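Local structure of attaching and effacing protein, pathogenesis factor (Escherichia coli, 4E9L) at residues 225-233 against 245-256; 368-378 against 389-397. The protein is an adhesin of the intimin/invasin family, built partly from immunoglobulin-like domains, that probably mediates attachment of the bacterium to host cells. All blocks are in the same frame, centred on the assembly; numbering follows the deposited sequence.

Contact 1 of 2, residues 225-233 against 245-256; sequences AISGLSLSA and VSSWTEKGDGSY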
loop_
_atom_site.group_PDB
_atom_site.type_symbol
_atom_site.label_atom_id
_atom_site.label_comp_id
_atom_site.label_asym_id
_atom_site.label_seq_id
_atom_site.Cartn_x
_atom_site.Cartn_y
_atom_site.Cartn_z
ATOM N N ALA A 225 -15.408 1.065 -5.459
ATOM C CA ALA A 225 -13.989 0.918 -5.784
ATOM C C ALA A 225 -13.757 1.409 -7.229
ATOM O O ALA A 225 -14.590 1.167 -8.113
ATOM C CB ALA A 225 -13.591 -0.546 -5.655
ATOM N N ILE A 226 -12.690 2.184 -7.449
ATOM C CA ILE A 226 -12.380 2.722 -8.768
ATOM C C ILE A 226 -11.175 1.982 -9.363
ATOM O O ILE A 226 -10.061 2.074 -8.823
ATOM C CB ILE A 226 -12.154 4.248 -8.745
ATOM C CG1 ILE A 226 -13.386 4.994 -8.172
ATOM C CG2 ILE A 226 -11.815 4.746 -10.166
ATOM C CD1 ILE A 226 -13.121 6.436 -7.898
ATOM N N SER A 227 -11.408 1.296 -10.496
ATOM C CA SER A 227 -10.403 0.513 -11.230
ATOM C C SER A 227 -9.772 1.258 -12.397
ATOM O O SER A 227 -10.309 2.263 -12.853
ATOM C CB SER A 227 -11.000 -0.807 -11.717
ATOM O OG SER A 227 -11.220 -1.691 -10.629
ATOM N N GLY A 228 -8.618 0.759 -12.838
ATOM C CA GLY A 228 -7.868 1.238 -13.989
ATOM C C GLY A 228 -7.280 2.623 -13.887
ATOM O O GLY A 228 -6.989 3.220 -14.921
ATOM N N LEU A 229 -7.084 3.154 -12.661
ATOM C CA LEU A 229 -6.506 4.491 -12.501
ATOM C C LEU A 229 -5.029 4.557 -12.858
ATOM O O LEU A 229 -4.298 3.606 -12.596
ATOM C CB LEU A 229 -6.694 5.010 -11.067
ATOM C CG LEU A 229 -8.140 5.329 -10.647
ATOM C CD1 LEU A 229 -8.204 5.696 -9.201
ATOM C CD2 LEU A 229 -8.735 6.458 -11.463
ATOM N N SER A 230 -4.590 5.704 -13.413
ATOM C CA SER A 230 -3.181 5.993 -13.684
ATOM C C SER A 230 -2.767 6.970 -12.594
ATOM O O SER A 230 -3.377 8.035 -12.443
ATOM C CB SER A 230 -2.995 6.593 -15.076
ATOM O OG SER A 230 -3.075 5.533 -16.016
ATOM N N LEU A 231 -1.812 6.555 -11.761
ATOM C CA LEU A 231 -1.416 7.328 -10.593
ATOM C C LEU A 231 0.025 7.750 -10.574
ATOM O O LEU A 231 0.876 7.171 -11.253
ATOM C CB LEU A 231 -1.644 6.467 -9.315
ATOM C CG LEU A 231 -3.025 5.838 -9.074
ATOM C CD1 LEU A 231 -2.923 4.725 -8.065
ATOM C CD2 LEU A 231 -4.057 6.894 -8.588
ATOM N N SER A 232 0.284 8.751 -9.729
ATOM C CA SER A 232 1.611 9.251 -9.404
ATOM C C SER A 232 1.614 9.543 -7.900
ATOM O O SER A 232 0.704 9.093 -7.185
ATOM C CB SER A 232 1.944 10.502 -10.213
ATOM O OG SER A 232 3.304 10.828 -9.984
ATOM N N ALA A 233 2.610 10.270 -7.397
ATOM C CA ALA A 233 2.663 10.584 -5.974
ATOM C C ALA A 233 3.428 11.843 -5.718
ATOM O O ALA A 233 4.326 12.224 -6.482
ATOM C CB ALA A 233 3.281 9.422 -5.179
ATOM N N VAL A 245 9.062 7.184 -5.092
ATOM C CA VAL A 245 7.944 6.251 -5.174
ATOM C C VAL A 245 8.078 5.566 -6.554
ATOM O O VAL A 245 8.441 6.203 -7.548
ATOM C CB VAL A 245 6.547 6.922 -4.963
ATOM C CG1 VAL A 245 5.419 5.879 -5.001
ATOM C CG2 VAL A 245 6.505 7.692 -3.636
ATOM N N SER A 246 7.800 4.261 -6.598
ATOM C CA SER A 246 7.821 3.432 -7.807
ATOM C C SER A 246 6.523 3.580 -8.611
ATOM O O SER A 246 5.613 4.328 -8.232
ATOM C CB SER A 246 7.991 1.962 -7.398
ATOM O OG SER A 246 6.790 1.426 -6.828
ATOM N N SER A 247 6.402 2.802 -9.706
ATOM C CA SER A 247 5.177 2.684 -10.485
ATOM C C SER A 247 4.121 2.013 -9.559
ATOM O O SER A 247 4.487 1.376 -8.580
ATOM C CB SER A 247 5.407 1.770 -11.688
ATOM O OG SER A 247 5.791 0.474 -11.249
ATOM N N TRP A 248 2.836 2.185 -9.861
ATOM C CA TRP A 248 1.751 1.580 -9.080
ATOM C C TRP A 248 1.298 0.256 -9.706
ATOM O O TRP A 248 1.349 0.093 -10.929
ATOM C CB TRP A 248 0.566 2.546 -8.950
ATOM C CG TRP A 248 0.912 3.734 -8.097
ATOM C CD1 TRP A 248 1.623 4.837 -8.478
ATOM C CD2 TRP A 248 0.597 3.915 -6.707
ATOM N NE1 TRP A 248 1.782 5.691 -7.411
ATOM C CE2 TRP A 248 1.142 5.160 -6.314
ATOM C CE3 TRP A 248 -0.061 3.129 -5.746
ATOM C CZ2 TRP A 248 1.052 5.636 -4.999
ATOM C CZ3 TRP A 248 -0.154 3.595 -4.440
ATOM C CH2 TRP A 248 0.381 4.845 -4.079
ATOM N N THR A 249 0.908 -0.685 -8.856
ATOM C CA THR A 249 0.363 -1.981 -9.282
ATOM C C THR A 249 -1.060 -2.079 -8.786
ATOM O O THR A 249 -1.290 -2.072 -7.571
ATOM C CB THR A 249 1.188 -3.166 -8.762
ATOM O OG1 THR A 249 2.548 -3.000 -9.163
ATOM C CG2 THR A 249 0.647 -4.521 -9.307
ATOM N N GLU A 250 -2.005 -2.249 -9.719
ATOM C CA GLU A 250 -3.404 -2.437 -9.370
ATOM C C GLU A 250 -3.601 -3.865 -8.891
ATOM O O GLU A 250 -3.109 -4.801 -9.533
ATOM C CB GLU A 250 -4.312 -2.111 -10.564
ATOM C CG GLU A 250 -5.772 -2.066 -10.136
ATOM C CD GLU A 250 -6.751 -1.537 -11.155
ATOM O OE1 GLU A 250 -6.324 -1.100 -12.246
ATOM O OE2 GLU A 250 -7.960 -1.550 -10.844
ATOM N N LYS A 251 -4.241 -4.026 -7.723
ATOM C CA LYS A 251 -4.441 -5.340 -7.094
ATOM C C LYS A 251 -5.908 -5.767 -7.097
ATOM O O LYS A 251 -6.275 -6.710 -6.404
ATOM C CB LYS A 251 -3.880 -5.360 -5.660
ATOM C CG LYS A 251 -2.372 -5.156 -5.537
ATOM C CD LYS A 251 -1.598 -6.362 -6.109
ATOM C CE LYS A 251 -0.115 -6.244 -5.915
ATOM N NZ LYS A 251 0.620 -7.318 -6.638
ATOM N N GLY A 252 -6.740 -5.069 -7.849
ATOM C CA GLY A 252 -8.159 -5.393 -7.915
ATOM C C GLY A 252 -8.981 -4.702 -6.851
ATOM O O GLY A 252 -8.467 -4.358 -5.777
ATOM N N ASP A 253 -10.275 -4.491 -7.155
ATOM C CA ASP A 253 -11.234 -3.830 -6.258
ATOM C C ASP A 253 -10.752 -2.450 -5.770
ATOM O O ASP A 253 -10.877 -2.116 -4.581
ATOM C CB ASP A 253 -11.680 -4.760 -5.096
ATOM C CG ASP A 253 -12.413 -6.036 -5.509
ATOM O OD1 ASP A 253 -13.024 -6.050 -6.612
ATOM O OD2 ASP A 253 -12.409 -7.004 -4.717
ATOM N N GLY A 254 -10.184 -1.679 -6.702
ATOM C CA GLY A 254 -9.708 -0.317 -6.461
ATOM C C GLY A 254 -8.556 -0.172 -5.487
ATOM O O GLY A 254 -8.376 0.890 -4.889
ATOM N N SER A 255 -7.769 -1.238 -5.322
ATOM C CA SER A 255 -6.598 -1.251 -4.455
ATOM C C SER A 255 -5.362 -1.101 -5.342
ATOM O O SER A 255 -5.269 -1.761 -6.372
ATOM C CB SER A 255 -6.544 -2.565 -3.677
ATOM O OG SER A 255 -5.389 -2.590 -2.858
ATOM N N TYR A 256 -4.418 -0.230 -4.964
ATOM C CA TYR A 256 -3.181 -0.020 -5.753
ATOM C C TYR A 256 -2.021 0.002 -4.792
ATOM O O TYR A 256 -2.149 0.551 -3.699
ATOM C CB TYR A 256 -3.203 1.325 -6.518
ATOM C CG TYR A 256 -4.394 1.487 -7.427
ATOM C CD1 TYR A 256 -4.272 1.314 -8.801
ATOM C CD2 TYR A 256 -5.645 1.840 -6.918
ATOM C CE1 TYR A 256 -5.364 1.485 -9.648
ATOM C CE2 TYR A 256 -6.747 2.002 -7.756
ATOM C CZ TYR A 256 -6.600 1.820 -9.121
ATOM O OH TYR A 256 -7.671 1.957 -9.955
#
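In this immunoglobulin-like β-sandwich, the loop leading into edge strand 231-236, and the start of that strand, pack against Tyr256, Glu250 and Trp248 of the other sheet's hairpin, strands 244-252 and 255-261 joined by a type I' turn at Gly252–Ser255. The phenol of Tyr256 bridges the loop backbone: its OH donates to Ile226 O at 2.6 Å and accepts the N-H of Leu229, 3.0 Å from Leu229 N and nearly straight (166°), so that two bonds fix the buried ring. Beside it, Glu250, with CG anti to the backbone N (chi1 -170°) and the chain extended beyond it, carries its carboxylate to Gly228 N, which bonds both OE1 (3.0 Å) and OE2 (3.1 Å) on their syn sides, somewhat out of the carboxylate plane; Ser227 OG adds a weak bond to OE2. Further along, Leu231 makes two CH-pi contacts: CD1 lies over a face of Tyr256, 4.0 Å from the ring centroid, and CB over the five-membered ring of Trp248, 3.9 Å from that centroid. Ala233 CB meets Val245 CG2. Side chains from one sheet's hairpin thus pack on the other's edge strand, as two sheets face each other in an invasin-type immunoglobulin-like domain.

Contact 2 of 2, residues 368-378 against 389-397; sequences LGSAAGQLSVM and QPLVLNVAG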
loop_
_atom_site.group_PDB
_atom_site.type_symbol
_atom_site.label_atom_id
_atom_site.label_comp_id
_atom_site.label_asym_id
_atom_site.label_seq_id
_atom_site.Cartn_x
_atom_site.Cartn_y
_atom_site.Cartn_z
ATOM N N LEU A 368 37.675 -5.248 33.855
ATOM C CA LEU A 368 38.737 -6.067 33.294
ATOM C C LEU A 368 38.795 -7.429 33.986
ATOM O O LEU A 368 38.311 -7.581 35.097
ATOM C CB LEU A 368 40.091 -5.307 33.362
ATOM C CG LEU A 368 40.336 -4.212 32.312
ATOM C CD1 LEU A 368 40.145 -4.731 30.875
ATOM C CD2 LEU A 368 39.463 -2.949 32.570
ATOM N N GLY A 369 39.344 -8.408 33.306
ATOM C CA GLY A 369 39.464 -9.761 33.826
ATOM C C GLY A 369 40.693 -9.939 34.692
ATOM O O GLY A 369 41.334 -8.956 35.073
ATOM N N SER A 370 41.012 -11.198 35.040
ATOM C CA SER A 370 42.175 -11.485 35.909
ATOM C C SER A 370 43.499 -11.586 35.150
ATOM O O SER A 370 44.560 -11.442 35.763
ATOM C CB SER A 370 41.941 -12.749 36.729
ATOM O OG SER A 370 41.554 -13.815 35.887
ATOM N N ALA A 371 43.445 -11.823 33.826
ATOM C CA ALA A 371 44.645 -11.960 32.999
ATOM C C ALA A 371 45.118 -10.647 32.389
ATOM O O ALA A 371 44.311 -9.837 31.919
ATOM C CB ALA A 371 44.440 -13.008 31.907
ATOM N N ALA A 372 46.439 -10.443 32.408
ATOM C CA ALA A 372 47.095 -9.256 31.832
ATOM C C ALA A 372 47.387 -9.511 30.341
ATOM O O ALA A 372 47.242 -10.625 29.857
ATOM C CB ALA A 372 48.398 -8.971 32.574
ATOM N N GLY A 373 47.794 -8.475 29.636
ATOM C CA GLY A 373 48.134 -8.614 28.238
ATOM C C GLY A 373 47.165 -7.911 27.330
ATOM O O GLY A 373 46.308 -7.145 27.777
ATOM N N GLN A 374 47.304 -8.184 26.039
ATOM C CA GLN A 374 46.463 -7.548 25.052
ATOM C C GLN A 374 45.017 -8.040 25.102
ATOM O O GLN A 374 44.772 -9.235 25.300
ATOM C CB GLN A 374 47.114 -7.671 23.655
ATOM C CG GLN A 374 46.496 -6.774 22.610
ATOM C CD GLN A 374 47.228 -6.847 21.292
ATOM O OE1 GLN A 374 48.222 -6.160 21.072
ATOM N NE2 GLN A 374 46.719 -7.650 20.374
ATOM N N LEU A 375 44.052 -7.085 25.029
ATOM C CA LEU A 375 42.636 -7.390 24.994
ATOM C C LEU A 375 42.011 -6.733 23.769
ATOM O O LEU A 375 42.069 -5.507 23.642
ATOM C CB LEU A 375 41.891 -6.904 26.266
ATOM C CG LEU A 375 40.365 -7.175 26.314
ATOM C CD1 LEU A 375 40.062 -8.687 26.437
ATOM C CD2 LEU A 375 39.718 -6.489 27.523
ATOM N N SER A 376 41.382 -7.552 22.901
ATOM C CA SER A 376 40.676 -7.078 21.720
ATOM C C SER A 376 39.181 -7.044 22.083
ATOM O O SER A 376 38.637 -8.054 22.545
ATOM C CB SER A 376 40.974 -7.985 20.528
ATOM O OG SER A 376 39.962 -7.963 19.539
ATOM N N VAL A 377 38.546 -5.871 21.947
ATOM C CA VAL A 377 37.142 -5.691 22.303
ATOM C C VAL A 377 36.310 -5.402 21.039
ATOM O O VAL A 377 36.488 -4.352 20.408
ATOM C CB VAL A 377 36.973 -4.584 23.397
ATOM C CG1 VAL A 377 35.515 -4.399 23.781
ATOM C CG2 VAL A 377 37.801 -4.883 24.638
ATOM N N MET A 378 35.399 -6.320 20.692
ATOM C CA MET A 378 34.571 -6.147 19.507
ATOM C C MET A 378 33.122 -5.895 19.893
ATOM O O MET A 378 32.437 -6.814 20.369
ATOM C CB MET A 378 34.725 -7.320 18.508
ATOM C CG MET A 378 33.817 -7.210 17.258
ATOM S SD MET A 378 33.942 -5.659 16.290
ATOM C CE MET A 378 35.596 -5.873 15.531
ATOM N N GLN A 389 37.473 -2.287 13.146
ATOM C CA GLN A 389 38.582 -2.943 13.853
ATOM C C GLN A 389 38.321 -2.896 15.354
ATOM O O GLN A 389 37.834 -1.880 15.848
ATOM C CB GLN A 389 39.935 -2.271 13.505
ATOM C CG GLN A 389 40.418 -2.541 12.056
ATOM C CD GLN A 389 40.554 -4.018 11.733
ATOM O OE1 GLN A 389 40.184 -4.490 10.652
ATOM N NE2 GLN A 389 41.065 -4.787 12.671
ATOM N N PRO A 390 38.699 -3.939 16.122
ATOM C CA PRO A 390 38.370 -3.922 17.554
ATOM C C PRO A 390 39.142 -2.888 18.340
ATOM O O PRO A 390 40.204 -2.437 17.908
ATOM C CB PRO A 390 38.721 -5.344 18.016
ATOM C CG PRO A 390 39.773 -5.799 17.037
ATOM C CD PRO A 390 39.295 -5.234 15.728
ATOM N N LEU A 391 38.594 -2.504 19.489
ATOM C CA LEU A 391 39.293 -1.625 20.386
ATOM C C LEU A 391 40.383 -2.529 20.993
ATOM O O LEU A 391 40.105 -3.673 21.372
ATOM C CB LEU A 391 38.326 -1.104 21.464
ATOM C CG LEU A 391 38.944 -0.510 22.738
ATOM C CD1 LEU A 391 39.759 0.727 22.454
ATOM C CD2 LEU A 391 37.875 -0.203 23.746
ATOM N N VAL A 392 41.615 -2.049 21.019
ATOM C CA VAL A 392 42.728 -2.843 21.551
ATOM C C VAL A 392 43.220 -2.203 22.841
ATOM O O VAL A 392 43.606 -1.039 22.851
ATOM C CB VAL A 392 43.864 -3.031 20.516
ATOM C CG1 VAL A 392 45.065 -3.768 21.132
ATOM C CG2 VAL A 392 43.356 -3.743 19.249
ATOM N N LEU A 393 43.186 -2.955 23.926
ATOM C CA LEU A 393 43.686 -2.490 25.211
ATOM C C LEU A 393 44.899 -3.337 25.630
ATOM O O LEU A 393 45.017 -4.496 25.222
ATOM C CB LEU A 393 42.587 -2.566 26.306
ATOM C CG LEU A 393 41.250 -1.854 26.037
ATOM C CD1 LEU A 393 40.232 -2.143 27.154
ATOM C CD2 LEU A 393 41.429 -0.343 25.869
ATOM N N ASN A 394 45.801 -2.752 26.424
ATOM C CA ASN A 394 46.942 -3.489 26.976
ATOM C C ASN A 394 46.734 -3.541 28.482
ATOM O O ASN A 394 46.970 -2.557 29.180
ATOM C CB ASN A 394 48.262 -2.826 26.567
ATOM C CG ASN A 394 48.553 -3.073 25.101
ATOM O OD1 ASN A 394 48.886 -4.188 24.683
ATOM N ND2 ASN A 394 48.334 -2.075 24.272
ATOM N N VAL A 395 46.202 -4.664 28.980
ATOM C CA VAL A 395 45.859 -4.791 30.401
ATOM C C VAL A 395 47.118 -5.006 31.241
ATOM O O VAL A 395 47.866 -5.943 30.979
ATOM C CB VAL A 395 44.758 -5.862 30.652
ATOM C CG1 VAL A 395 44.261 -5.823 32.101
ATOM C CG2 VAL A 395 43.582 -5.666 29.690
ATOM N N ALA A 396 47.332 -4.130 32.243
ATOM C CA ALA A 396 48.488 -4.136 33.143
ATOM C C ALA A 396 48.277 -5.139 34.283
ATOM O O ALA A 396 47.180 -5.225 34.814
ATOM C CB ALA A 396 48.705 -2.733 33.698
ATOM N N GLY A 397 49.321 -5.896 34.626
ATOM C CA GLY A 397 49.290 -6.920 35.667
ATOM C C GLY A 397 49.208 -6.398 37.088
ATOM O O GLY A 397 49.609 -5.269 37.373
#
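Strands 373-378 and 391-395 form an antiparallel pair within one sheet of an immunoglobulin-like β-sandwich, with Gly373, Leu375 and Val377 facing Val395, Leu393 and Leu391 in hydrogen-bonded pairs. Each pair makes two backbone bonds, and the central ones, Leu375 N to Leu393 O and Leu393 N to Leu375 O, are both 2.8 Å long and close to straight. At the Gly373 end, Val395 N approaches Gly373 O from above the carbonyl plane, 39° out of it.

The tightly packed face carries Leu375, Val377, Leu391, Leu393 and Val395, turned toward the interior of the sandwich. Val395 has CG1 anti to the backbone N (chi1 -171°), which places CG2 beside that N, where CG2 touches both Leu368 CD1 (3.8 Å) and Leu375 CB (4.0 Å). The side chains of Leu368 and Val395 lie alongside each other, running opposite ways, and so pack the loop before strand 373-378 onto its partner. Leu301 and Ala303, from strand 300-303 of the covering sheet, meet Val377, Leu391 and Leu393, while Phe338, a neighbour in the same sheet, touches Leu375 and Val377.

The other face is looser and largely turned to solvent. The extended chain of Gln374 crosses Val392, its CG 3.6 Å from Val392 CG1, and runs alongside Asn394 with the two amide planes 67° apart; no hydrogen bond joins these amides. Ser376 follows on this face, near the ring of Pro390. Pro390 lies just ahead of strand 391-395, and there the side chain of Met378, its chain bent twice, folds back and sets CE 3.8 Å from Pro390 CD.

Followed from the N terminus, the chain completes contact 1 before contact 2 begins, so the two are in series and neither nest nor cross. Contact 1 closes the loop of 11 residues between 233 and 245, and joins the run into edge strand 231-236 to the 244-252/255-261 hairpin of the other sheet. Contact 2 closes a similar span of 10 residues, between 378 and 389, but pairs neighbouring strands inside a single sheet. The centres of contact 1 and contact 2 are about 59 Å apart. The two lie in separate immunoglobulin-like units of an elongated fragment of the longer protein, contact 2 in its last modelled domain.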